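Local coordinates for LbaCas13a H328A (C2c2) (Lachnospiraceae bacterium NK4A179, PDB 5WLH), which binds CRISPR RNA and, as an RNA-targeting Cas13a nuclease, probably uses it as a guide to cleave RNA, preferentially at adenosines, at residues A626-E631 / K905-S910; V909-S914 / D968-L973. All coordinates share one frame; numbering follows the deposited sequence.

Contact 1 of 2, residues A626-E631 / K905-S910; sequences AMFEHE and KWYIVS
Tyr907 reaches from helix 901-911 to helix 621-632, meeting Phe628 with one ring face and Glu631 with its hydroxyl. Tyr907 CG lies anti to its backbone nitrogen (chi1 172°), carrying the ring across to the other helix; the axes of the two short segments lie 11.2 Å apart at 66°. Phe628 approaches edge-on in a T-shaped stack: CD1 stands over the centre of the tyrosine ring, 3.7 Å from Tyr907 CD1, with the ring planes 79° apart. Phe628 CB adds a CH-pi contact over the ring, 4.1 Å from its centroid. At the far end, Tyr907 OH donates to Glu631 OE1 at 2.4 Å, so short that its exact length is doubtful; this oxygen lies at the ring edge, near its plane. The glutamate chain bends at chi2 as it brings the carboxylate beside the phenol, and its CG also lies against the hydroxyl. Met627 flanks the same hydroxyl, with its carbonyl oxygen 3.6 Å from Tyr907 OH. Leucine in place of Tyr907 would probably leave Phe628 without its aromatic partner and Glu631 OE1 without the phenol's hydrogen bond. Nearby, Lys905 forms a salt bridge with Asp605, which lies in an Arg-Asn-Asp-Ser-Phe-His sequence matching the R-X4-H motif of HEPN nucleases; the two helices therefore probably pack within a HEPN domain. Glu631 OE1 also pairs with Arg911 NE, so the buried carboxylate has both a guanidinium and a phenol as partners, which is likely to favour its charged form.

Contact 2 of 2, residues V909-S914 / D968-L973; sequences VSRFLS and DLSVKL. With nucleotides of chain B.
Ser910 and Ser970 join their helices hydroxyl to hydroxyl, with Ser970 OG donating to Ser910 OG at 2.8 Å. The backbones come very close here, the CA atoms of Arg911 and Ser970 lying only 4.7 Å apart, and such small side chains suit so narrow a gap. Arg911 follows, its chain bent at chi2 (65°) so that CB and CD both pass Ser970 OG, at 3.5 Å each, before the guanidinium lies flat against Leu973. Leu973 CB sits over the centre of that group, 3.4 Å above its plane. Water 1, at the guanidinium edge and in its plane, accepts from Arg911 NH1 at 2.9 Å and also lies within bonding range of Leu973 O. Water 2 is held only weakly by Arg911 NH2 but lies 2.6 Å from Leu973 O, so solvent links the arginine to the backbone of helix 960-974, while the stronger partner of Arg911 is Glu631, at NE. Beyond Arg911 the chain leaves helical geometry at Phe912, Leu913 packs on Tyr505 and Phe508 of helix 486-517, and Ser914 is the N-cap of helix 915-941, its OG accepting from Gln917 N. On helix 960-974, Val971 CG1 touches the ribose of U35 of chain B, 3.3 Å from its O4'. The serine pair thus lies close to where helix 901-911 gives way to helix 915-941, while Leu969 and Leu973 of helix 960-974 pack on Met635 of helix 635-645 and Val971 on Ala918 of helix 915-941.

Both contacts are buried and use helix 901-911, from which contact 1 reaches to helix 621-632 and contact 2 to helix 960-974; their centres lie about 9 Å apart. Contact 1 spans a wide gap with one large aromatic residue, whereas contact 2 closes a narrow one with small hydroxyls and an arginine stacked on aliphatic carbon. They meet at the salt bridge between Glu631 OE1 and Arg911 NE, 2.8 Å long, and Leu969 and Leu973 pack against contact 1 residues. Contact 1 remains about 11 Å from the nucleic acid at its nearest atom, while contact 2 includes two waters and a helix touching the RNA.

Contact 1 of 2, residues A626-E631 / K905-S910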
ATOM      1  N   ALA A 626     -26.330  21.455  13.194  1.00 31.19           N
ATOM      2  CA  ALA A 626     -26.725  22.749  12.646  1.00 31.41           C
ATOM      3  C   ALA A 626     -25.621  23.346  11.791  1.00 30.97           C
ATOM      4  O   ALA A 626     -25.904  24.035  10.802  1.00 30.03           O
ATOM      5  CB  ALA A 626     -27.099  23.712  13.778  1.00 28.41           C
ATOM      6  N   MET A 627     -24.363  23.105  12.155  1.00 27.79           N
ATOM      7  CA  MET A 627     -23.268  23.571  11.311  1.00 27.69           C
ATOM      8  C   MET A 627     -23.251  22.833   9.983  1.00 27.96           C
ATOM      9  O   MET A 627     -23.014  23.443   8.931  1.00 29.85           O
ATOM     10  CB  MET A 627     -21.937  23.405  12.032  1.00 26.15           C
ATOM     11  CG  MET A 627     -21.696  24.439  13.107  1.00 30.91           C
ATOM     12  SD  MET A 627     -20.100  24.233  13.906  1.00 35.53           S
ATOM     13  CE  MET A 627     -18.983  25.036  12.745  1.00 32.02           C
ATOM     14  N   PHE A 628     -23.518  21.524  10.004  1.00 26.29           N
ATOM     15  CA  PHE A 628     -23.616  20.791   8.748  1.00 28.94           C
ATOM     16  C   PHE A 628     -24.729  21.353   7.877  1.00 26.69           C
ATOM     17  O   PHE A 628     -24.531  21.599   6.682  1.00 26.29           O
ATOM     18  CB  PHE A 628     -23.860  19.306   8.990  1.00 26.65           C
ATOM     19  CG  PHE A 628     -23.978  18.519   7.715  1.00 28.58           C
ATOM     20  CD1 PHE A 628     -22.843  18.210   6.973  1.00 27.99           C
ATOM     21  CD2 PHE A 628     -25.213  18.122   7.234  1.00 27.15           C
ATOM     22  CE1 PHE A 628     -22.951  17.501   5.792  1.00 24.54           C
ATOM     23  CE2 PHE A 628     -25.325  17.413   6.059  1.00 30.81           C
ATOM     24  CZ  PHE A 628     -24.186  17.109   5.328  1.00 28.09           C
ATOM     25  N   GLU A 629     -25.923  21.542   8.449  1.00 28.36           N
ATOM     26  CA  GLU A 629     -27.006  22.087   7.638  1.00 26.68           C
ATOM     27  C   GLU A 629     -26.629  23.456   7.090  1.00 26.66           C
ATOM     28  O   GLU A 629     -26.912  23.766   5.932  1.00 27.67           O
ATOM     29  CB  GLU A 629     -28.306  22.167   8.440  1.00 30.79           C
ATOM     30  CG  GLU A 629     -29.439  22.801   7.642  1.00 38.77           C
ATOM     31  CD  GLU A 629     -30.778  22.662   8.323  1.00 45.57           C
ATOM     32  OE1 GLU A 629     -30.797  22.672   9.570  1.00 45.19           O
ATOM     33  OE2 GLU A 629     -31.806  22.558   7.612  1.00 49.83           O
ATOM     34  N   HIS A 630     -25.976  24.282   7.910  1.00 26.53           N
ATOM     35  CA  HIS A 630     -25.553  25.597   7.448  1.00 31.08           C
ATOM     36  C   HIS A 630     -24.622  25.473   6.253  1.00 29.59           C
ATOM     37  O   HIS A 630     -24.730  26.237   5.291  1.00 28.50           O
ATOM     38  CB  HIS A 630     -24.880  26.351   8.594  1.00 32.04           C
ATOM     39  CG  HIS A 630     -24.603  27.794   8.297  1.00 35.69           C
ATOM     40  ND1 HIS A 630     -23.392  28.231   7.804  1.00 34.37           N
ATOM     41  CD2 HIS A 630     -25.373  28.899   8.439  1.00 35.85           C
ATOM     42  CE1 HIS A 630     -23.430  29.543   7.646  1.00 38.45           C
ATOM     43  NE2 HIS A 630     -24.623  29.973   8.022  1.00 39.48           N
ATOM     44  N   GLU A 631     -23.724  24.487   6.281  1.00 29.32           N
ATOM     45  CA  GLU A 631     -22.804  24.305   5.164  1.00 25.76           C
ATOM     46  C   GLU A 631     -23.510  23.761   3.928  1.00 25.53           C
ATOM     47  O   GLU A 631     -23.165  24.144   2.807  1.00 29.93           O
ATOM     48  CB  GLU A 631     -21.649  23.395   5.592  1.00 27.23           C
ATOM     49  CG  GLU A 631     -20.801  24.052   6.653  1.00 25.03           C
ATOM     50  CD  GLU A 631     -19.317  23.767   6.497  1.00 29.32           C
ATOM     51  OE1 GLU A 631     -18.923  22.605   6.728  1.00 27.57           O
ATOM     52  OE2 GLU A 631     -18.555  24.703   6.160  1.00 30.52           O
ATOM     53  N   LYS A 905     -19.209  12.497  12.796  1.00 21.79           N
ATOM     54  CA  LYS A 905     -17.775  12.231  12.823  1.00 23.32           C
ATOM     55  C   LYS A 905     -17.167  12.309  11.428  1.00 21.80           C
ATOM     56  O   LYS A 905     -16.112  12.926  11.235  1.00 20.40           O
ATOM     57  CB  LYS A 905     -17.489  10.852  13.414  1.00 24.10           C
ATOM     58  CG  LYS A 905     -17.874  10.647  14.858  1.00 27.01           C
ATOM     59  CD  LYS A 905     -17.445   9.219  15.207  1.00 33.38           C
ATOM     60  CE  LYS A 905     -18.242   8.651  16.334  1.00 38.45           C
ATOM     61  NZ  LYS A 905     -17.905   7.215  16.485  1.00 36.23           N
ATOM     62  N   TRP A 906     -17.776  11.624  10.454  1.00 23.11           N
ATOM     63  CA  TRP A 906     -17.246  11.686   9.091  1.00 22.22           C
ATOM     64  C   TRP A 906     -17.199  13.121   8.604  1.00 24.33           C
ATOM     65  O   TRP A 906     -16.260  13.532   7.914  1.00 21.88           O
ATOM     66  CB  TRP A 906     -18.102  10.855   8.137  1.00 19.91           C
ATOM     67  CG  TRP A 906     -17.922   9.409   8.313  1.00 23.33           C
ATOM     68  CD1 TRP A 906     -18.742   8.561   8.998  1.00 27.60           C
ATOM     69  CD2 TRP A 906     -16.846   8.612   7.809  1.00 23.92           C
ATOM     70  NE1 TRP A 906     -18.245   7.279   8.947  1.00 29.49           N
ATOM     71  CE2 TRP A 906     -17.084   7.283   8.218  1.00 29.12           C
ATOM     72  CE3 TRP A 906     -15.707   8.892   7.048  1.00 28.91           C
ATOM     73  CZ2 TRP A 906     -16.220   6.238   7.903  1.00 31.63           C
ATOM     74  CZ3 TRP A 906     -14.855   7.850   6.725  1.00 30.98           C
ATOM     75  CH2 TRP A 906     -15.117   6.541   7.152  1.00 32.15           C
ATOM     76  N   TYR A 907     -18.227  13.891   8.944  1.00 23.23           N
ATOM     77  CA  TYR A 907     -18.269  15.298   8.593  1.00 21.06           C
ATOM     78  C   TYR A 907     -17.077  16.053   9.155  1.00 20.63           C
ATOM     79  O   TYR A 907     -16.299  16.650   8.402  1.00 23.02           O
ATOM     80  CB  TYR A 907     -19.574  15.898   9.105  1.00 22.51           C
ATOM     81  CG  TYR A 907     -19.655  17.393   8.966  1.00 25.01           C
ATOM     82  CD1 TYR A 907     -19.257  18.034   7.793  1.00 25.51           C
ATOM     83  CD2 TYR A 907     -20.176  18.167  10.002  1.00 25.03           C
ATOM     84  CE1 TYR A 907     -19.347  19.419   7.674  1.00 24.31           C
ATOM     85  CE2 TYR A 907     -20.275  19.535   9.892  1.00 26.41           C
ATOM     86  CZ  TYR A 907     -19.874  20.161   8.724  1.00 26.68           C
ATOM     87  OH  TYR A 907     -19.983  21.535   8.621  1.00 30.14           O
ATOM     88  N   ILE A 908     -16.935  16.068  10.483  1.00 19.38           N
ATOM     89  CA  ILE A 908     -15.894  16.897  11.087  1.00 21.10           C
ATOM     90  C   ILE A 908     -14.505  16.406  10.688  1.00 21.63           C
ATOM     91  O   ILE A 908     -13.620  17.211  10.390  1.00 20.21           O
ATOM     92  CB  ILE A 908     -16.066  16.950  12.614  1.00 22.26           C
ATOM     93  CG1 ILE A 908     -17.382  17.664  12.955  1.00 24.44           C
ATOM     94  CG2 ILE A 908     -14.878  17.656  13.280  1.00 23.45           C
ATOM     95  CD1 ILE A 908     -17.435  19.124  12.411  1.00 29.59           C
ATOM     96  N   VAL A 909     -14.280  15.089  10.678  1.00 18.42           N
ATOM     97  CA  VAL A 909     -12.945  14.602  10.328  1.00 18.77           C
ATOM     98  C   VAL A 909     -12.595  14.994   8.894  1.00 21.45           C
ATOM     99  O   VAL A 909     -11.529  15.565   8.643  1.00 19.58           O
ATOM    100  CB  VAL A 909     -12.831  13.084  10.559  1.00 20.57           C
ATOM    101  CG1 VAL A 909     -11.541  12.538   9.927  1.00 19.62           C
ATOM    102  CG2 VAL A 909     -12.803  12.807  12.044  1.00 21.65           C
ATOM    103  N   SER A 910     -13.496  14.729   7.941  1.00 19.57           N
ATOM    104  CA  SER A 910     -13.161  15.051   6.552  1.00 20.85           C
ATOM    105  C   SER A 910     -13.087  16.555   6.343  1.00 24.39           C
ATOM    106  O   SER A 910     -12.275  17.035   5.543  1.00 19.40           O
ATOM    107  CB  SER A 910     -14.174  14.437   5.587  1.00 21.41           C
ATOM    108  OG  SER A 910     -15.452  15.037   5.720  1.00 23.95           O
TER

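Contact 2 of 2, residues V909-S914 / D968-L973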
ATOM      1  N   VAL A 909     -14.280  15.089  10.678  1.00 18.42           N
ATOM      2  CA  VAL A 909     -12.945  14.602  10.328  1.00 18.77           C
ATOM      3  C   VAL A 909     -12.595  14.994   8.894  1.00 21.45           C
ATOM      4  O   VAL A 909     -11.529  15.565   8.643  1.00 19.58           O
ATOM      5  CB  VAL A 909     -12.831  13.084  10.559  1.00 20.57           C
ATOM      6  CG1 VAL A 909     -11.541  12.538   9.927  1.00 19.62           C
ATOM      7  CG2 VAL A 909     -12.803  12.807  12.044  1.00 21.65           C
ATOM      8  N   SER A 910     -13.496  14.729   7.941  1.00 19.57           N
ATOM      9  CA  SER A 910     -13.161  15.051   6.552  1.00 20.85           C
ATOM     10  C   SER A 910     -13.087  16.555   6.343  1.00 24.39           C
ATOM     11  O   SER A 910     -12.275  17.035   5.543  1.00 19.40           O
ATOM     12  CB  SER A 910     -14.174  14.437   5.587  1.00 21.41           C
ATOM     13  OG  SER A 910     -15.452  15.037   5.720  1.00 23.95           O
ATOM     14  N   ARG A 911     -13.895  17.307   7.090  1.00 21.97           N
ATOM     15  CA  ARG A 911     -13.967  18.747   6.880  1.00 23.00           C
ATOM     16  C   ARG A 911     -12.671  19.441   7.274  1.00 20.94           C
ATOM     17  O   ARG A 911     -12.365  20.511   6.742  1.00 22.06           O
ATOM     18  CB  ARG A 911     -15.149  19.325   7.670  1.00 22.31           C
ATOM     19  CG  ARG A 911     -15.480  20.769   7.321  1.00 24.18           C
ATOM     20  CD  ARG A 911     -15.964  20.926   5.898  1.00 23.64           C
ATOM     21  NE  ARG A 911     -16.337  22.320   5.651  1.00 25.54           N
ATOM     22  CZ  ARG A 911     -15.499  23.263   5.217  1.00 28.14           C
ATOM     23  NH1 ARG A 911     -14.226  22.980   4.947  1.00 25.70           N
ATOM     24  NH2 ARG A 911     -15.942  24.497   5.043  1.00 27.86           N
ATOM     25  N   PHE A 912     -11.910  18.863   8.206  1.00 20.78           N
ATOM     26  CA  PHE A 912     -10.661  19.458   8.662  1.00 19.44           C
ATOM     27  C   PHE A 912      -9.454  18.983   7.865  1.00 24.02           C
ATOM     28  O   PHE A 912      -8.320  19.216   8.287  1.00 26.97           O
ATOM     29  CB  PHE A 912     -10.463  19.175  10.152  1.00 20.33           C
ATOM     30  CG  PHE A 912     -11.079  20.225  11.019  1.00 24.06           C
ATOM     31  CD1 PHE A 912     -10.399  21.402  11.279  1.00 25.24           C
ATOM     32  CD2 PHE A 912     -12.368  20.074  11.494  1.00 27.91           C
ATOM     33  CE1 PHE A 912     -10.974  22.389  12.033  1.00 25.34           C
ATOM     34  CE2 PHE A 912     -12.958  21.063  12.260  1.00 29.85           C
ATOM     35  CZ  PHE A 912     -12.260  22.225  12.526  1.00 27.95           C
ATOM     36  N   LEU A 913      -9.672  18.336   6.726  1.00 21.52           N
ATOM     37  CA  LEU A 913      -8.565  17.904   5.882  1.00 19.08           C
ATOM     38  C   LEU A 913      -8.244  18.962   4.835  1.00 22.97           C
ATOM     39  O   LEU A 913      -9.039  19.851   4.562  1.00 24.63           O
ATOM     40  CB  LEU A 913      -8.912  16.591   5.186  1.00 20.51           C
ATOM     41  CG  LEU A 913      -9.226  15.403   6.084  1.00 24.80           C
ATOM     42  CD1 LEU A 913      -9.645  14.216   5.219  1.00 17.62           C
ATOM     43  CD2 LEU A 913      -7.988  15.074   6.949  1.00 21.31           C
ATOM     44  N   SER A 914      -7.053  18.857   4.243  1.00 23.10           N
ATOM     45  CA  SER A 914      -6.808  19.608   3.022  1.00 23.30           C
ATOM     46  C   SER A 914      -7.737  19.085   1.927  1.00 22.22           C
ATOM     47  O   SER A 914      -8.230  17.955   2.016  1.00 22.54           O
ATOM     48  CB  SER A 914      -5.352  19.461   2.580  1.00 22.61           C
ATOM     49  OG  SER A 914      -5.154  18.159   2.076  1.00 23.08           O
ATOM     50  N   ASP A 968     -17.761  14.340   0.246  1.00 21.94           N
ATOM     51  CA  ASP A 968     -17.777  15.145  -0.971  1.00 21.24           C
ATOM     52  C   ASP A 968     -18.060  16.608  -0.656  1.00 23.78           C
ATOM     53  O   ASP A 968     -17.449  17.512  -1.252  1.00 23.83           O
ATOM     54  CB  ASP A 968     -18.810  14.582  -1.944  1.00 25.32           C
ATOM     55  CG  ASP A 968     -18.995  15.458  -3.174  1.00 30.82           C
ATOM     56  OD1 ASP A 968     -18.228  15.295  -4.139  1.00 29.46           O
ATOM     57  OD2 ASP A 968     -19.904  16.320  -3.163  1.00 30.14           O
ATOM     58  N   LEU A 969     -18.966  16.860   0.296  1.00 23.35           N
ATOM     59  CA  LEU A 969     -19.210  18.231   0.736  1.00 23.37           C
ATOM     60  C   LEU A 969     -17.932  18.844   1.287  1.00 22.23           C
ATOM     61  O   LEU A 969     -17.586  19.979   0.948  1.00 22.05           O
ATOM     62  CB  LEU A 969     -20.344  18.263   1.772  1.00 21.97           C
ATOM     63  CG  LEU A 969     -20.562  19.602   2.483  1.00 25.42           C
ATOM     64  CD1 LEU A 969     -22.051  19.920   2.663  1.00 26.90           C
ATOM     65  CD2 LEU A 969     -19.845  19.635   3.845  1.00 26.60           C
ATOM     66  N   SER A 970     -17.172  18.071   2.073  1.00 20.80           N
ATOM     67  CA  SER A 970     -15.897  18.557   2.585  1.00 22.05           C
ATOM     68  C   SER A 970     -14.892  18.808   1.466  1.00 21.69           C
ATOM     69  O   SER A 970     -14.203  19.836   1.466  1.00 23.06           O
ATOM     70  CB  SER A 970     -15.335  17.559   3.604  1.00 22.21           C
ATOM     71  OG  SER A 970     -16.074  17.631   4.801  1.00 23.17           O
ATOM     72  N   VAL A 971     -14.782  17.887   0.504  1.00 21.85           N
ATOM     73  CA  VAL A 971     -13.846  18.102  -0.603  1.00 22.90           C
ATOM     74  C   VAL A 971     -14.082  19.474  -1.221  1.00 23.68           C
ATOM     75  O   VAL A 971     -13.156  20.272  -1.403  1.00 23.67           O
ATOM     76  CB  VAL A 971     -13.987  16.994  -1.664  1.00 22.32           C
ATOM     77  CG1 VAL A 971     -13.148  17.332  -2.913  1.00 20.86           C
ATOM     78  CG2 VAL A 971     -13.576  15.647  -1.108  1.00 18.66           C
ATOM     79  N   LYS A 972     -15.343  19.765  -1.529  1.00 21.17           N
ATOM     80  CA  LYS A 972     -15.691  21.005  -2.213  1.00 24.99           C
ATOM     81  C   LYS A 972     -15.444  22.212  -1.319  1.00 28.62           C
ATOM     82  O   LYS A 972     -14.836  23.204  -1.745  1.00 27.38           O
ATOM     83  CB  LYS A 972     -17.155  20.940  -2.660  1.00 24.21           C
ATOM     84  CG  LYS A 972     -17.374  19.999  -3.854  1.00 25.29           C
ATOM     85  CD  LYS A 972     -18.771  19.431  -3.883  1.00 26.95           C
ATOM     86  CE  LYS A 972     -19.091  18.753  -5.216  1.00 26.88           C
ATOM     87  NZ  LYS A 972     -20.366  17.944  -5.139  1.00 28.09           N
ATOM     88  N   LEU A 973     -15.873  22.130  -0.056  1.00 25.60           N
ATOM     89  CA  LEU A 973     -15.765  23.284   0.826  1.00 25.36           C
ATOM     90  C   LEU A 973     -14.343  23.490   1.357  1.00 26.01           C
ATOM     91  O   LEU A 973     -13.942  24.633   1.604  1.00 25.24           O
ATOM     92  CB  LEU A 973     -16.767  23.144   1.972  1.00 27.25           C
ATOM     93  CG  LEU A 973     -18.255  23.227   1.566  1.00 25.60           C
ATOM     94  CD1 LEU A 973     -19.154  23.314   2.772  1.00 25.62           C
ATOM     95  CD2 LEU A 973     -18.503  24.446   0.662  1.00 25.18           C
TER
ATOM     96  P     U B  35     -12.614  16.202  -8.428  1.00 26.88           P
ATOM     97  OP1   U B  35     -12.991  14.942  -7.750  1.00 27.89           O
ATOM     98  OP2   U B  35     -13.748  16.908  -9.073  1.00 29.32           O
ATOM     99  O5'   U B  35     -11.891  17.194  -7.431  1.00 23.09           O
ATOM    100  C5'   U B  35     -12.618  17.973  -6.508  1.00 22.91           C
ATOM    101  C4'   U B  35     -11.676  18.892  -5.787  1.00 24.40           C
ATOM    102  O4'   U B  35     -10.719  18.112  -5.036  1.00 25.77           O
ATOM    103  C3'   U B  35     -10.815  19.745  -6.698  1.00 23.58           C
ATOM    104  O3'   U B  35     -11.522  20.884  -7.134  1.00 26.39           O
ATOM    105  C2'   U B  35      -9.611  20.067  -5.826  1.00 24.15           C
ATOM    106  O2'   U B  35      -9.885  21.167  -4.976  1.00 26.17           O
ATOM    107  C1'   U B  35      -9.486  18.790  -4.975  1.00 25.19           C
ATOM    108  N1    U B  35      -8.430  17.898  -5.498  1.00 24.76           N
ATOM    109  C2    U B  35      -7.146  18.194  -5.101  1.00 27.72           C
ATOM    110  O2    U B  35      -6.880  19.104  -4.339  1.00 28.28           O
ATOM    111  N3    U B  35      -6.185  17.370  -5.610  1.00 28.35           N
ATOM    112  C4    U B  35      -6.372  16.319  -6.481  1.00 29.69           C
ATOM    113  O4    U B  35      -5.379  15.694  -6.858  1.00 26.59           O
ATOM    114  C5    U B  35      -7.728  16.079  -6.859  1.00 25.20           C
ATOM    115  C6    U B  35      -8.696  16.859  -6.364  1.00 23.61           C
TER
HETATM  116  O   HOH W   1     -13.100  25.657   4.470  1.00 29.54           O
HETATM  117  O   HOH W   2     -15.099  26.766   2.604  1.00 29.68           O